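Local coordinates for protein inactive glucansucrase (Lactobacillus reuteri, PDB 5JBD) that is an inactive member of the glucansucrase family, glycoside hydrolase family 70, built around a TIM-barrel domain and carrying a bound calcium ion, at residues Phe681-Tyr695 / Leu737-Val749. Residues are numbered along the deposited sequence; the frame is centred on the assembly and turned at random.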
loop_
_atom_site.group_PDB
_atom_site.type_symbol
_atom_site.label_atom_id
_atom_site.label_comp_id
_atom_site.label_asym_id
_atom_site.label_seq_id
_atom_site.Cartn_x
_atom_site.Cartn_y
_atom_site.Cartn_z
ATOM N N PHE A 681 -20.896 14.845 -4.042
ATOM C CA PHE A 681 -19.527 15.165 -3.579
ATOM C C PHE A 681 -19.260 16.675 -3.653
ATOM O O PHE A 681 -18.643 17.261 -2.751
ATOM C CB PHE A 681 -18.471 14.374 -4.366
ATOM C CG PHE A 681 -18.674 12.878 -4.328
ATOM C CD1 PHE A 681 -18.623 12.188 -3.128
ATOM C CD2 PHE A 681 -18.920 12.166 -5.491
ATOM C CE1 PHE A 681 -18.821 10.815 -3.083
ATOM C CE2 PHE A 681 -19.108 10.788 -5.461
ATOM C CZ PHE A 681 -19.061 10.111 -4.248
ATOM N N SER A 682 -19.726 17.294 -4.744
ATOM C CA SER A 682 -19.711 18.754 -4.889
ATOM C C SER A 682 -20.505 19.458 -3.776
ATOM O O SER A 682 -20.013 20.416 -3.167
ATOM C CB SER A 682 -20.291 19.161 -6.246
ATOM O OG SER A 682 -20.255 20.568 -6.387
ATOM N N ASP A 683 -21.713 18.964 -3.512
ATOM C CA ASP A 683 -22.583 19.527 -2.454
ATOM C C ASP A 683 -21.931 19.465 -1.055
ATOM O O ASP A 683 -22.168 20.336 -0.219
ATOM C CB ASP A 683 -23.954 18.814 -2.425
ATOM C CG ASP A 683 -24.796 19.066 -3.681
ATOM O OD1 ASP A 683 -24.396 19.898 -4.531
ATOM O OD2 ASP A 683 -25.846 18.391 -3.849
ATOM N N LEU A 684 -21.111 18.440 -0.826
ATOM C CA LEU A 684 -20.347 18.300 0.414
ATOM C C LEU A 684 -19.060 19.137 0.469
ATOM O O LEU A 684 -18.318 19.074 1.467
ATOM C CB LEU A 684 -20.027 16.821 0.654
ATOM C CG LEU A 684 -21.235 15.893 0.864
ATOM C CD1 LEU A 684 -20.766 14.467 1.092
ATOM C CD2 LEU A 684 -22.105 16.347 2.032
ATOM N N GLY A 685 -18.784 19.922 -0.573
ATOM C CA GLY A 685 -17.581 20.756 -0.616
ATOM C C GLY A 685 -16.271 20.023 -0.891
ATOM O O GLY A 685 -15.188 20.578 -0.656
ATOM N N ILE A 686 -16.349 18.787 -1.396
ATOM C CA ILE A 686 -15.144 18.046 -1.790
ATOM C C ILE A 686 -14.630 18.683 -3.075
ATOM O O ILE A 686 -15.403 18.893 -4.019
ATOM C CB ILE A 686 -15.436 16.549 -2.014
ATOM C CG1 ILE A 686 -15.851 15.889 -0.691
ATOM C CG2 ILE A 686 -14.223 15.846 -2.584
ATOM C CD1 ILE A 686 -16.613 14.602 -0.866
ATOM N N THR A 687 -13.355 19.055 -3.085
ATOM C CA THR A 687 -12.741 19.662 -4.267
ATOM C C THR A 687 -11.770 18.714 -4.989
ATOM O O THR A 687 -11.504 18.901 -6.181
ATOM C CB THR A 687 -11.975 20.946 -3.883
ATOM O OG1 THR A 687 -10.879 20.607 -3.036
ATOM C CG2 THR A 687 -12.878 21.957 -3.182
ATOM N N ASP A 688 -11.250 17.716 -4.270
ATOM C CA ASP A 688 -10.208 16.834 -4.770
ATOM C C ASP A 688 -10.534 15.395 -4.397
ATOM O O ASP A 688 -10.621 15.057 -3.212
ATOM C CB ASP A 688 -8.864 17.267 -4.191
ATOM C CG ASP A 688 -8.374 18.570 -4.807
ATOM O OD1 ASP A 688 -7.794 18.529 -5.922
ATOM O OD2 ASP A 688 -8.615 19.640 -4.185
ATOM N N PHE A 689 -10.713 14.560 -5.417
ATOM C CA PHE A 689 -11.223 13.185 -5.259
ATOM C C PHE A 689 -10.067 12.209 -5.415
ATOM O O PHE A 689 -9.521 12.050 -6.520
ATOM C CB PHE A 689 -12.328 12.944 -6.296
ATOM C CG PHE A 689 -13.303 11.841 -5.938
ATOM C CD1 PHE A 689 -13.091 10.547 -6.374
ATOM C CD2 PHE A 689 -14.451 12.112 -5.198
ATOM C CE1 PHE A 689 -13.985 9.534 -6.062
ATOM C CE2 PHE A 689 -15.360 11.103 -4.887
ATOM C CZ PHE A 689 -15.123 9.815 -5.319
ATOM N N TRP A 690 -9.673 11.569 -4.313
ATOM C CA TRP A 690 -8.604 10.579 -4.304
ATOM C C TRP A 690 -9.214 9.222 -4.668
ATOM O O TRP A 690 -10.014 8.640 -3.906
ATOM C CB TRP A 690 -7.875 10.572 -2.948
ATOM C CG TRP A 690 -6.993 9.412 -2.597
ATOM C CD1 TRP A 690 -6.484 8.458 -3.432
ATOM C CD2 TRP A 690 -6.520 9.079 -1.287
ATOM N NE1 TRP A 690 -5.727 7.554 -2.729
ATOM C CE2 TRP A 690 -5.734 7.905 -1.409
ATOM C CE3 TRP A 690 -6.683 9.653 -0.023
ATOM C CZ2 TRP A 690 -5.123 7.287 -0.305
ATOM C CZ3 TRP A 690 -6.072 9.049 1.072
ATOM C CH2 TRP A 690 -5.292 7.886 0.922
ATOM N N MET A 691 -8.817 8.722 -5.835
ATOM C CA MET A 691 -9.268 7.421 -6.334
ATOM C C MET A 691 -8.268 6.323 -5.990
ATOM O O MET A 691 -7.052 6.520 -6.049
ATOM C CB MET A 691 -9.502 7.470 -7.843
ATOM C CG MET A 691 -10.515 8.534 -8.232
ATOM S SD MET A 691 -11.458 8.247 -9.742
ATOM C CE MET A 691 -12.460 6.878 -9.171
ATOM N N ALA A 692 -8.812 5.162 -5.644
ATOM C CA ALA A 692 -8.022 3.985 -5.326
ATOM C C ALA A 692 -7.033 3.656 -6.435
ATOM O O ALA A 692 -7.287 3.975 -7.599
ATOM C CB ALA A 692 -8.946 2.791 -5.092
ATOM N N PRO A 693 -5.911 3.003 -6.086
ATOM C CA PRO A 693 -5.036 2.522 -7.150
ATOM C C PRO A 693 -5.842 1.589 -8.065
ATOM O O PRO A 693 -6.429 0.608 -7.600
ATOM C CB PRO A 693 -3.949 1.743 -6.388
ATOM C CG PRO A 693 -4.610 1.338 -5.114
ATOM C CD PRO A 693 -5.470 2.511 -4.768
ATOM N N ALA A 694 -5.891 1.927 -9.352
ATOM C CA ALA A 694 -6.872 1.357 -10.262
ATOM C C ALA A 694 -6.333 0.164 -11.062
ATOM O O ALA A 694 -7.047 -0.395 -11.884
ATOM C CB ALA A 694 -7.368 2.449 -11.195
ATOM N N TYR A 695 -5.113 -0.265 -10.751
ATOM C CA TYR A 695 -4.334 -1.218 -11.547
ATOM C C TYR A 695 -4.923 -2.612 -11.366
ATOM O O TYR A 695 -5.642 -2.870 -10.389
ATOM C CB TYR A 695 -2.845 -1.163 -11.124
ATOM C CG TYR A 695 -2.422 0.271 -10.862
ATOM C CD1 TYR A 695 -2.364 1.190 -11.909
ATOM C CD2 TYR A 695 -2.213 0.742 -9.565
ATOM C CE1 TYR A 695 -2.056 2.513 -11.682
ATOM C CE2 TYR A 695 -1.904 2.070 -9.340
ATOM C CZ TYR A 695 -1.839 2.952 -10.407
ATOM O OH TYR A 695 -1.528 4.282 -10.207
ATOM N N LEU A 737 -17.113 13.571 -12.436
ATOM C CA LEU A 737 -16.575 14.377 -11.337
ATOM C C LEU A 737 -16.100 15.746 -11.840
ATOM O O LEU A 737 -16.355 16.763 -11.202
ATOM C CB LEU A 737 -15.438 13.639 -10.628
ATOM C CG LEU A 737 -15.876 12.364 -9.887
ATOM C CD1 LEU A 737 -14.680 11.523 -9.500
ATOM C CD2 LEU A 737 -16.707 12.699 -8.651
ATOM N N HIS A 738 -15.419 15.762 -12.993
ATOM C CA HIS A 738 -15.021 17.018 -13.625
ATOM C C HIS A 738 -16.228 17.904 -13.927
ATOM O O HIS A 738 -16.189 19.098 -13.661
ATOM C CB HIS A 738 -14.249 16.774 -14.929
ATOM C CG HIS A 738 -12.825 16.367 -14.728
ATOM N ND1 HIS A 738 -12.109 15.713 -15.704
ATOM C CD2 HIS A 738 -11.975 16.539 -13.685
ATOM C CE1 HIS A 738 -10.888 15.480 -15.265
ATOM N NE2 HIS A 738 -10.783 15.962 -14.039
ATOM N N LYS A 739 -17.299 17.305 -14.449
ATOM C CA LYS A 739 -18.548 18.034 -14.754
ATOM C C LYS A 739 -19.140 18.707 -13.491
ATOM O O LYS A 739 -19.620 19.857 -13.532
ATOM C CB LYS A 739 -19.557 17.065 -15.397
ATOM C CG LYS A 739 -20.745 17.698 -16.123
ATOM C CD LYS A 739 -21.495 16.632 -16.939
ATOM C CE LYS A 739 -22.442 17.190 -18.002
ATOM N NZ LYS A 739 -23.093 18.480 -17.619
ATOM N N ALA A 740 -19.041 18.010 -12.363
ATOM C CA ALA A 740 -19.475 18.538 -11.065
ATOM C C ALA A 740 -18.531 19.583 -10.442
ATOM O O ALA A 740 -18.854 20.151 -9.404
ATOM C CB ALA A 740 -19.690 17.385 -10.102
ATOM N N GLY A 741 -17.360 19.815 -11.053
ATOM C CA GLY A 741 -16.429 20.867 -10.640
ATOM C C GLY A 741 -15.259 20.393 -9.784
ATOM O O GLY A 741 -14.531 21.215 -9.265
ATOM N N LEU A 742 -15.080 19.080 -9.635
ATOM C CA LEU A 742 -13.972 18.513 -8.846
ATOM C C LEU A 742 -12.753 18.269 -9.714
ATOM O O LEU A 742 -12.862 18.155 -10.947
ATOM C CB LEU A 742 -14.373 17.161 -8.220
ATOM C CG LEU A 742 -15.222 17.235 -6.947
ATOM C CD1 LEU A 742 -16.616 17.747 -7.245
ATOM C CD2 LEU A 742 -15.283 15.891 -6.230
ATOM N N LYS A 743 -11.603 18.151 -9.062
ATOM C CA LYS A 743 -10.407 17.581 -9.672
ATOM C C LYS A 743 -10.200 16.215 -9.063
ATOM O O LYS A 743 -10.688 15.947 -7.959
ATOM C CB LYS A 743 -9.180 18.466 -9.430
ATOM C CG LYS A 743 -9.301 19.873 -10.031
ATOM C CD LYS A 743 -9.322 19.854 -11.548
ATOM C CE LYS A 743 -9.239 21.275 -12.103
ATOM N NZ LYS A 743 -10.584 21.843 -12.287
ATOM N N VAL A 744 -9.495 15.351 -9.790
ATOM C CA VAL A 744 -9.361 13.944 -9.427
ATOM C C VAL A 744 -7.894 13.514 -9.401
ATOM O O VAL A 744 -7.156 13.757 -10.362
ATOM C CB VAL A 744 -10.123 13.050 -10.438
ATOM C CG1 VAL A 744 -10.246 11.621 -9.911
ATOM C CG2 VAL A 744 -11.503 13.621 -10.758
ATOM N N GLN A 745 -7.481 12.838 -8.331
ATOM C CA GLN A 745 -6.120 12.297 -8.225
ATOM C C GLN A 745 -6.117 10.781 -8.259
ATOM O O GLN A 745 -7.052 10.140 -7.791
ATOM C CB GLN A 745 -5.425 12.773 -6.950
ATOM C CG GLN A 745 -5.188 14.281 -6.901
ATOM C CD GLN A 745 -6.400 15.094 -6.455
ATOM O OE1 GLN A 745 -7.171 14.670 -5.590
ATOM N NE2 GLN A 745 -6.583 16.266 -7.062
ATOM N N GLU A 746 -5.058 10.207 -8.821
ATOM C CA GLU A 746 -4.859 8.752 -8.797
ATOM C C GLU A 746 -3.755 8.437 -7.817
ATOM O O GLU A 746 -2.757 9.152 -7.726
ATOM C CB GLU A 746 -4.494 8.199 -10.194
ATOM C CG GLU A 746 -4.024 6.742 -10.250
ATOM C CD GLU A 746 -5.053 5.695 -9.810
ATOM O OE1 GLU A 746 -5.966 5.995 -8.988
ATOM O OE2 GLU A 746 -4.912 4.531 -10.270
ATOM N N ASP A 747 -3.973 7.368 -7.072
ATOM C CA ASP A 747 -2.987 6.771 -6.196
ATOM C C ASP A 747 -1.942 6.103 -7.077
ATOM O O ASP A 747 -2.219 5.067 -7.679
ATOM C CB ASP A 747 -3.686 5.727 -5.304
ATOM C CG ASP A 747 -3.003 5.512 -3.977
ATOM O OD1 ASP A 747 -1.760 5.528 -3.943
ATOM O OD2 ASP A 747 -3.734 5.316 -2.959
ATOM N N ILE A 748 -0.757 6.698 -7.162
ATOM C CA ILE A 748 0.330 6.181 -8.016
ATOM C C ILE A 748 1.297 5.426 -7.114
ATOM O O ILE A 748 1.643 5.913 -6.038
ATOM C CB ILE A 748 1.018 7.278 -8.881
ATOM C CG1 ILE A 748 2.002 6.638 -9.880
ATOM C CG2 ILE A 748 1.715 8.353 -8.032
ATOM C CD1 ILE A 748 2.574 7.609 -10.882
ATOM N N VAL A 749 1.720 4.241 -7.568
ATOM C CA VAL A 749 2.373 3.252 -6.706
ATOM C C VAL A 749 3.700 2.810 -7.312
ATOM O O VAL A 749 3.760 1.795 -8.012
ATOM C CB VAL A 749 1.466 2.024 -6.492
ATOM C CG1 VAL A 749 2.093 1.033 -5.505
ATOM C CG2 VAL A 749 0.094 2.472 -6.002
HETATM O O HOH W 1 -18.033 21.639 -7.253
#
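Strands 688-691 and 743-748 run parallel, their axes inclined by 26°, and Phe689 sits in register with Val744, its N and O hydrogen-bonded to Lys743 O and Gln745 N. Between this pair of strands and their helices, Leu737 CD1 makes a CH-pi contact over one face of the Phe689 ring, 4.0 Å from its centroid, while Leu742 CD2 touches the same ring and reaches Ile686 CG2. A water bridges Ser682 and Ala740, donating to Ala740 O and lying 2.6 Å from Ser682 OG.

On the sheet face of Asp688 and Trp690, Gln745 NE2 reaches Asp688 OD1 at 2.8 Å on its anti lone pair; a bend at chi2 (82°) carries the amide there, and Tyr319 OH hydrogen-bonds Gln745 OE1. Farther along, Trp690 NE1 donates to Asp747 OD2, 3.0 Å away; the bond lies in the plane of the indole ring but meets the oxygen from above the carboxylate plane. Tyr707 OH also hydrogen-bonds Asp747 OD2, while Asp747 OD1 forms a salt bridge with Arg281.

Glu746 is folded back at chi2 (63°), which lets OE2 accept from Ala694 N (2.9 Å) through its syn lone pair. Glu746 OE1 lies 2.8 Å from Ala692 O. Tyr695 OH closes the C-terminal end by donating to Asp747 O at 2.7 Å.

The pair belongs to the parallel barrel sheet of this TIM-barrel family: strand 652-654 flanks 688-691, strand 279-282 flanks 743-748, and helix 670-676 packs on Phe689 and Met691.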